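Local coordinates for protein origin of replication complex subunit 1B (Arabidopsis thaliana, PDB 5HH7) that binds origins of replication within the origin recognition complex and, through the BAH-PHD cassette described here, reads the unmodified tail of histone H3, at residues A[121-126]-A[206-211]; A[31-36]-A[129-134]. One frame throughout, in Å; residues are numbered along the deposited sequence.

Overall arrangement
Interactions 1 and 2 touch, with their centres about 11 Å apart, and both reach the large curled sheet of the BAH domain. Helix 122-127 is followed, after a short turn, by strand 132-142, with a probable hydrogen bond from Asp130 N to Lys125 O (2.7 Å) at that turn. Tyr33 of interaction 2 bridges to interaction 1: Tyr33 OH lies 2.7 Å from Asp209 OD1, a probable hydrogen bond, and packs against Phe211 CZ at 3.2 Å. Interaction 1 also faces the bound H3 peptide, and the Arg123 side chain lies about 10 Å from a zinc ion of the PHD finger. Interaction 2, a pairing of strands 31-34 and 132-142, lies away from the zinc and histone-binding sites.

Interaction 1. Residues A[121-126]-A[206-211]; sequences TMREKL and DGDDVF
At the start of helix 122-127 the N-cap residue Thr121 and Arg123 of the first turn meet Asp208, which belongs to the histone H3-binding residues 203-208 of the BAH domain. Thr121 and Asp208 reach toward each other tip to tip, and Thr121 OG1 donates to the syn lone pair of Asp208 OD2 at 3.0 Å. The same hydroxyl oxygen accepts Glu124 N at 3.1 Å, the capping bond, and chi1 of 69° puts OG1 between its own backbone N and carbonyl carbon for this double role. Arg123 crosses Asp208 at about a right angle. Arg123 NH1 meets the syn lone pair of Asp208 OD1 at 3.1 Å in a nearly straight salt bridge (N-H...O angle 172°). OD1 lies almost in the guanidinium plane, yet the guanidinium and carboxylate planes stand 89° apart, and a single N-H makes the bridge rather than a matched pair.

Further charges surround it: Arg172 also pairs with Asp208 OD1, and Arg123 NH1 also pairs with Glu51. This places the helix start at the junction of the BAH and PHD modules, where the peptide lies. Gly207 O and Asp208 N each form a hydrogen bond with a peptide side chain, so the residue whose carboxylate Thr121 and Arg123 hold also contacts the peptide through its backbone. A bound water accepts from Arg123 N in the first turn and donates to Asp208 OD2 (2.8 Å) and to Asp209 OD1 (2.6 Å); Asp209 OD1 is also bonded to Tyr33 OH.

Apolar contacts continue toward strand 210-218. Leu126 CD2 sits over one face of the Phe211 ring, 4.0 Å from its centroid, a CH-pi contact. Arg123 CG approaches the same ring obliquely, 3.9 Å from Phe211 CZ.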
loop_
_atom_site.group_PDB
_atom_site.type_symbol
_atom_site.label_atom_id
_atom_site.label_comp_id
_atom_site.label_asym_id
_atom_site.label_seq_id
_atom_site.Cartn_x
_atom_site.Cartn_y
_atom_site.Cartn_z
ATOM N N THR A 121 1.871 -2.169 -10.828
ATOM C CA THR A 121 0.832 -1.525 -10.034
ATOM C C THR A 121 1.459 -0.506 -9.090
ATOM O O THR A 121 2.670 -0.514 -8.864
ATOM C CB THR A 121 0.022 -2.541 -9.207
ATOM O OG1 THR A 121 0.849 -3.090 -8.174
ATOM C CG2 THR A 121 -0.498 -3.666 -10.093
ATOM N N MET A 122 0.625 0.372 -8.544
ATOM C CA MET A 122 1.074 1.399 -7.614
ATOM C C MET A 122 1.647 0.764 -6.345
ATOM O O MET A 122 2.634 1.245 -5.781
ATOM C CB MET A 122 -0.100 2.320 -7.281
ATOM C CG MET A 122 0.283 3.666 -6.712
ATOM S SD MET A 122 -0.984 4.904 -7.057
ATOM C CE MET A 122 -0.784 5.116 -8.826
ATOM N N ARG A 123 1.019 -0.321 -5.899
ATOM C CA ARG A 123 1.504 -1.077 -4.747
ATOM C C ARG A 123 2.879 -1.680 -5.027
ATOM O O ARG A 123 3.767 -1.662 -4.172
ATOM C CB ARG A 123 0.504 -2.176 -4.378
ATOM C CG ARG A 123 1.103 -3.345 -3.603
ATOM C CD ARG A 123 0.803 -4.647 -4.325
ATOM N NE ARG A 123 1.985 -5.251 -4.922
ATOM C CZ ARG A 123 1.974 -6.060 -5.978
ATOM N NH1 ARG A 123 0.838 -6.375 -6.593
ATOM N NH2 ARG A 123 3.111 -6.551 -6.428
ATOM N N GLU A 124 3.055 -2.202 -6.234
ATOM C CA GLU A 124 4.339 -2.756 -6.639
ATOM C C GLU A 124 5.425 -1.678 -6.621
ATOM O O GLU A 124 6.542 -1.917 -6.157
ATOM C CB GLU A 124 4.226 -3.391 -8.026
ATOM C CG GLU A 124 5.445 -4.188 -8.448
ATOM C CD GLU A 124 5.248 -4.909 -9.774
ATOM O OE1 GLU A 124 4.102 -4.959 -10.271
ATOM O OE2 GLU A 124 6.248 -5.421 -10.317
ATOM N N LYS A 125 5.087 -0.488 -7.108
ATOM C CA LYS A 125 6.029 0.626 -7.112
ATOM C C LYS A 125 6.396 1.047 -5.689
ATOM O O LYS A 125 7.555 1.352 -5.404
ATOM C CB LYS A 125 5.457 1.821 -7.874
ATOM C CG LYS A 125 5.243 1.591 -9.363
ATOM C CD LYS A 125 4.727 2.860 -10.026
ATOM C CE LYS A 125 4.154 2.577 -11.405
ATOM N NZ LYS A 125 3.558 3.794 -12.026
ATOM N N LEU A 126 5.403 1.069 -4.806
ATOM C CA LEU A 126 5.639 1.437 -3.415
ATOM C C LEU A 126 6.622 0.475 -2.768
ATOM O O LEU A 126 7.607 0.889 -2.156
ATOM C CB LEU A 126 4.334 1.436 -2.619
ATOM C CG LEU A 126 4.532 1.690 -1.123
ATOM C CD1 LEU A 126 5.063 3.103 -0.888
ATOM C CD2 LEU A 126 3.242 1.454 -0.345
ATOM N N ASP A 206 -9.757 -7.257 0.043
ATOM C CA ASP A 206 -9.993 -5.828 -0.155
ATOM C C ASP A 206 -9.142 -5.168 -1.242
ATOM O O ASP A 206 -9.204 -3.952 -1.424
ATOM C CB ASP A 206 -9.839 -5.065 1.162
ATOM C CG ASP A 206 -10.976 -5.336 2.126
ATOM O OD1 ASP A 206 -11.984 -5.948 1.711
ATOM O OD2 ASP A 206 -10.866 -4.920 3.296
ATOM N N GLY A 207 -8.349 -5.958 -1.957
ATOM C CA GLY A 207 -7.657 -5.451 -3.130
ATOM C C GLY A 207 -6.171 -5.175 -2.983
ATOM O O GLY A 207 -5.554 -5.473 -1.957
ATOM N N ASP A 208 -5.603 -4.578 -4.025
ATOM C CA ASP A 208 -4.154 -4.451 -4.161
ATOM C C ASP A 208 -3.534 -3.389 -3.255
ATOM O O ASP A 208 -2.327 -3.392 -3.021
ATOM C CB ASP A 208 -3.804 -4.133 -5.616
ATOM C CG ASP A 208 -2.367 -4.452 -5.950
ATOM O OD1 ASP A 208 -1.857 -5.461 -5.425
ATOM O OD2 ASP A 208 -1.754 -3.705 -6.743
ATOM N N ASP A 209 -4.356 -2.479 -2.751
ATOM C CA ASP A 209 -3.838 -1.310 -2.055
ATOM C C ASP A 209 -3.970 -1.412 -0.538
ATOM O O ASP A 209 -4.103 -0.405 0.158
ATOM C CB ASP A 209 -4.523 -0.056 -2.598
ATOM C CG ASP A 209 -4.331 0.092 -4.097
ATOM O OD1 ASP A 209 -3.165 0.137 -4.538
ATOM O OD2 ASP A 209 -5.336 0.116 -4.839
ATOM N N VAL A 210 -3.910 -2.642 -0.037
ATOM C CA VAL A 210 -4.032 -2.901 1.391
ATOM C C VAL A 210 -2.672 -3.220 1.998
ATOM O O VAL A 210 -1.950 -4.091 1.508
ATOM C CB VAL A 210 -5.003 -4.068 1.659
ATOM C CG1 VAL A 210 -5.005 -4.445 3.140
ATOM C CG2 VAL A 210 -6.406 -3.706 1.188
ATOM N N PHE A 211 -2.324 -2.513 3.068
ATOM C CA PHE A 211 -1.041 -2.721 3.725
ATOM C C PHE A 211 -1.207 -2.915 5.222
ATOM O O PHE A 211 -2.235 -2.562 5.798
ATOM C CB PHE A 211 -0.102 -1.542 3.455
ATOM C CG PHE A 211 0.112 -1.275 1.998
ATOM C CD1 PHE A 211 1.090 -1.960 1.294
ATOM C CD2 PHE A 211 -0.681 -0.360 1.326
ATOM C CE1 PHE A 211 1.278 -1.727 -0.058
ATOM C CE2 PHE A 211 -0.498 -0.122 -0.026
ATOM C CZ PHE A 211 0.482 -0.807 -0.717
HETATM O O HOH W 1 -1.981 -0.925 -6.652
#

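Interaction 2. Residues A[31-36]-A[129-134]; sequences DVYVKR and GDLWAA
Trp132 O accepts a hydrogen bond from Val34 N at 2.8 Å and also receives a CA-H...O contact from Tyr33 CA at 3.4 Å. The carbonyl thus meets two neighbouring residues of the facing strand; Val34 N approaches it from above the carbonyl plane, 49° out. The bond belongs to an antiparallel ladder between strands 31-34 and 132-142 of the BAH sheet, whose short segments run at 155° to each other. Trp132 N returns a bond to Val34 O, closing one hydrogen-bonded pair. Val32 and Ala134 make the next, with Val32 N to Ala134 O and Ala134 N to Val32 O both 2.9 Å long. Tyr33 and Ala133 form the non-hydrogen-bonded pair between them.

The two faces of the ladder differ. On the face of Tyr33 and Ala133, Tyr33 CD1 packs against Leu131 CD1 at 3.4 Å, and both side chains also touch helix 122-127; the polar end of Tyr33 is held by Asp209. On the face of Val32, Val34, Trp132 and Ala134, Val34 CB lies 4.1 Å from Trp132 CB, and Trp154 of strand 148-156 joins the packing.

Past the strand end, Arg36 lays its chain over one face of the Trp132 indole, whose NE1 is bonded to Asp39. A bend at chi3 (66°) sets NE aside from the extended path of the chain, and the guanidinium plane stands steeply to the ring. Arg36 CZ is 4.9 Å from the centroid of the Trp132 six-membered ring, a rather long cation-pi contact. Closer in, Arg36 CD sits over the five-membered ring as a CH-pi donor, 3.4 Å from Trp132 CE2.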
loop_
_atom_site.group_PDB
_atom_site.type_symbol
_atom_site.label_atom_id
_atom_site.label_comp_id
_atom_site.label_asym_id
_atom_site.label_seq_id
_atom_site.Cartn_x
_atom_site.Cartn_y
_atom_site.Cartn_z
ATOM N N ASP A 31 -4.673 7.555 4.453
ATOM C CA ASP A 31 -3.402 7.084 3.916
ATOM C C ASP A 31 -3.423 7.237 2.396
ATOM O O ASP A 31 -4.426 6.919 1.751
ATOM C CB ASP A 31 -3.180 5.623 4.308
ATOM C CG ASP A 31 -3.135 5.425 5.814
ATOM O OD1 ASP A 31 -2.312 6.093 6.477
ATOM O OD2 ASP A 31 -3.935 4.619 6.337
ATOM N N VAL A 32 -2.328 7.731 1.822
ATOM C CA VAL A 32 -2.269 8.002 0.388
ATOM C C VAL A 32 -0.927 7.625 -0.235
ATOM O O VAL A 32 0.110 7.665 0.430
ATOM C CB VAL A 32 -2.522 9.503 0.081
ATOM C CG1 VAL A 32 -3.987 9.873 0.293
ATOM C CG2 VAL A 32 -1.613 10.384 0.927
ATOM N N TYR A 33 -0.961 7.258 -1.515
ATOM C CA TYR A 33 0.251 7.150 -2.316
ATOM C C TYR A 33 0.667 8.553 -2.722
ATOM O O TYR A 33 -0.183 9.387 -3.051
ATOM C CB TYR A 33 0.002 6.349 -3.594
ATOM C CG TYR A 33 -0.267 4.869 -3.432
ATOM C CD1 TYR A 33 0.736 3.994 -3.033
ATOM C CD2 TYR A 33 -1.513 4.337 -3.738
ATOM C CE1 TYR A 33 0.493 2.631 -2.911
ATOM C CE2 TYR A 33 -1.765 2.982 -3.622
ATOM C CZ TYR A 33 -0.759 2.134 -3.213
ATOM O OH TYR A 33 -1.017 0.789 -3.104
ATOM N N VAL A 34 1.972 8.813 -2.715
ATOM C CA VAL A 34 2.483 10.126 -3.093
ATOM C C VAL A 34 3.621 10.050 -4.111
ATOM O O VAL A 34 4.535 9.228 -3.990
ATOM C CB VAL A 34 2.957 10.939 -1.865
ATOM C CG1 VAL A 34 3.497 12.301 -2.292
ATOM C CG2 VAL A 34 1.819 11.108 -0.863
ATOM N N LYS A 35 3.544 10.912 -5.119
ATOM C CA LYS A 35 4.634 11.105 -6.062
ATOM C C LYS A 35 5.212 12.496 -5.843
ATOM O O LYS A 35 4.626 13.491 -6.270
ATOM C CB LYS A 35 4.118 10.975 -7.495
ATOM C CG LYS A 35 5.108 11.394 -8.579
ATOM C CD LYS A 35 6.272 10.439 -8.662
ATOM C CE LYS A 35 6.605 10.054 -10.099
ATOM N NZ LYS A 35 7.249 11.144 -10.896
ATOM N N ARG A 36 6.357 12.566 -5.173
ATOM C CA ARG A 36 6.957 13.852 -4.836
ATOM C C ARG A 36 7.525 14.563 -6.066
ATOM O O ARG A 36 7.892 13.922 -7.053
ATOM C CB ARG A 36 8.036 13.679 -3.763
ATOM C CG ARG A 36 7.521 13.078 -2.459
ATOM C CD ARG A 36 8.584 13.091 -1.365
ATOM N NE ARG A 36 8.948 14.445 -0.953
ATOM C CZ ARG A 36 9.732 14.726 0.084
ATOM N NH1 ARG A 36 10.234 13.746 0.826
ATOM N NH2 ARG A 36 10.014 15.988 0.384
ATOM N N GLY A 129 10.153 0.801 -3.642
ATOM C CA GLY A 129 10.724 2.093 -3.304
ATOM C C GLY A 129 10.683 3.116 -4.425
ATOM O O GLY A 129 11.487 4.051 -4.452
ATOM N N ASP A 130 9.736 2.951 -5.344
ATOM C CA ASP A 130 9.632 3.840 -6.497
ATOM C C ASP A 130 8.482 4.840 -6.376
ATOM O O ASP A 130 8.203 5.597 -7.304
ATOM C CB ASP A 130 9.537 3.030 -7.788
ATOM C CG ASP A 130 10.823 2.290 -8.095
ATOM O OD1 ASP A 130 11.904 2.899 -7.940
ATOM O OD2 ASP A 130 10.757 1.102 -8.473
ATOM N N LEU A 131 7.813 4.825 -5.231
ATOM C CA LEU A 131 6.922 5.916 -4.849
ATOM C C LEU A 131 6.736 5.908 -3.342
ATOM O O LEU A 131 7.245 5.018 -2.664
ATOM C CB LEU A 131 5.584 5.883 -5.603
ATOM C CG LEU A 131 4.667 4.662 -5.621
ATOM C CD1 LEU A 131 3.874 4.551 -4.337
ATOM C CD2 LEU A 131 3.730 4.757 -6.813
ATOM N N TRP A 132 6.019 6.900 -2.822
ATOM C CA TRP A 132 5.893 7.081 -1.383
ATOM C C TRP A 132 4.484 6.757 -0.906
ATOM O O TRP A 132 3.536 6.732 -1.693
ATOM C CB TRP A 132 6.206 8.528 -0.992
ATOM C CG TRP A 132 7.536 9.048 -1.444
ATOM C CD1 TRP A 132 7.919 9.316 -2.725
ATOM C CD2 TRP A 132 8.647 9.405 -0.611
ATOM N NE1 TRP A 132 9.205 9.799 -2.744
ATOM C CE2 TRP A 132 9.675 9.863 -1.460
ATOM C CE3 TRP A 132 8.875 9.374 0.770
ATOM C CZ2 TRP A 132 10.910 10.289 -0.976
ATOM C CZ3 TRP A 132 10.107 9.797 1.250
ATOM C CH2 TRP A 132 11.108 10.245 0.379
ATOM N N ALA A 133 4.362 6.523 0.395
ATOM C CA ALA A 133 3.066 6.424 1.052
ATOM C C ALA A 133 3.123 7.275 2.311
ATOM O O ALA A 133 4.155 7.330 2.984
ATOM C CB ALA A 133 2.746 4.981 1.397
ATOM N N ALA A 134 2.022 7.949 2.623
ATOM C CA ALA A 134 1.982 8.832 3.780
ATOM C C ALA A 134 0.621 8.826 4.446
ATOM O O ALA A 134 -0.396 8.540 3.811
ATOM C CB ALA A 134 2.346 10.255 3.372
#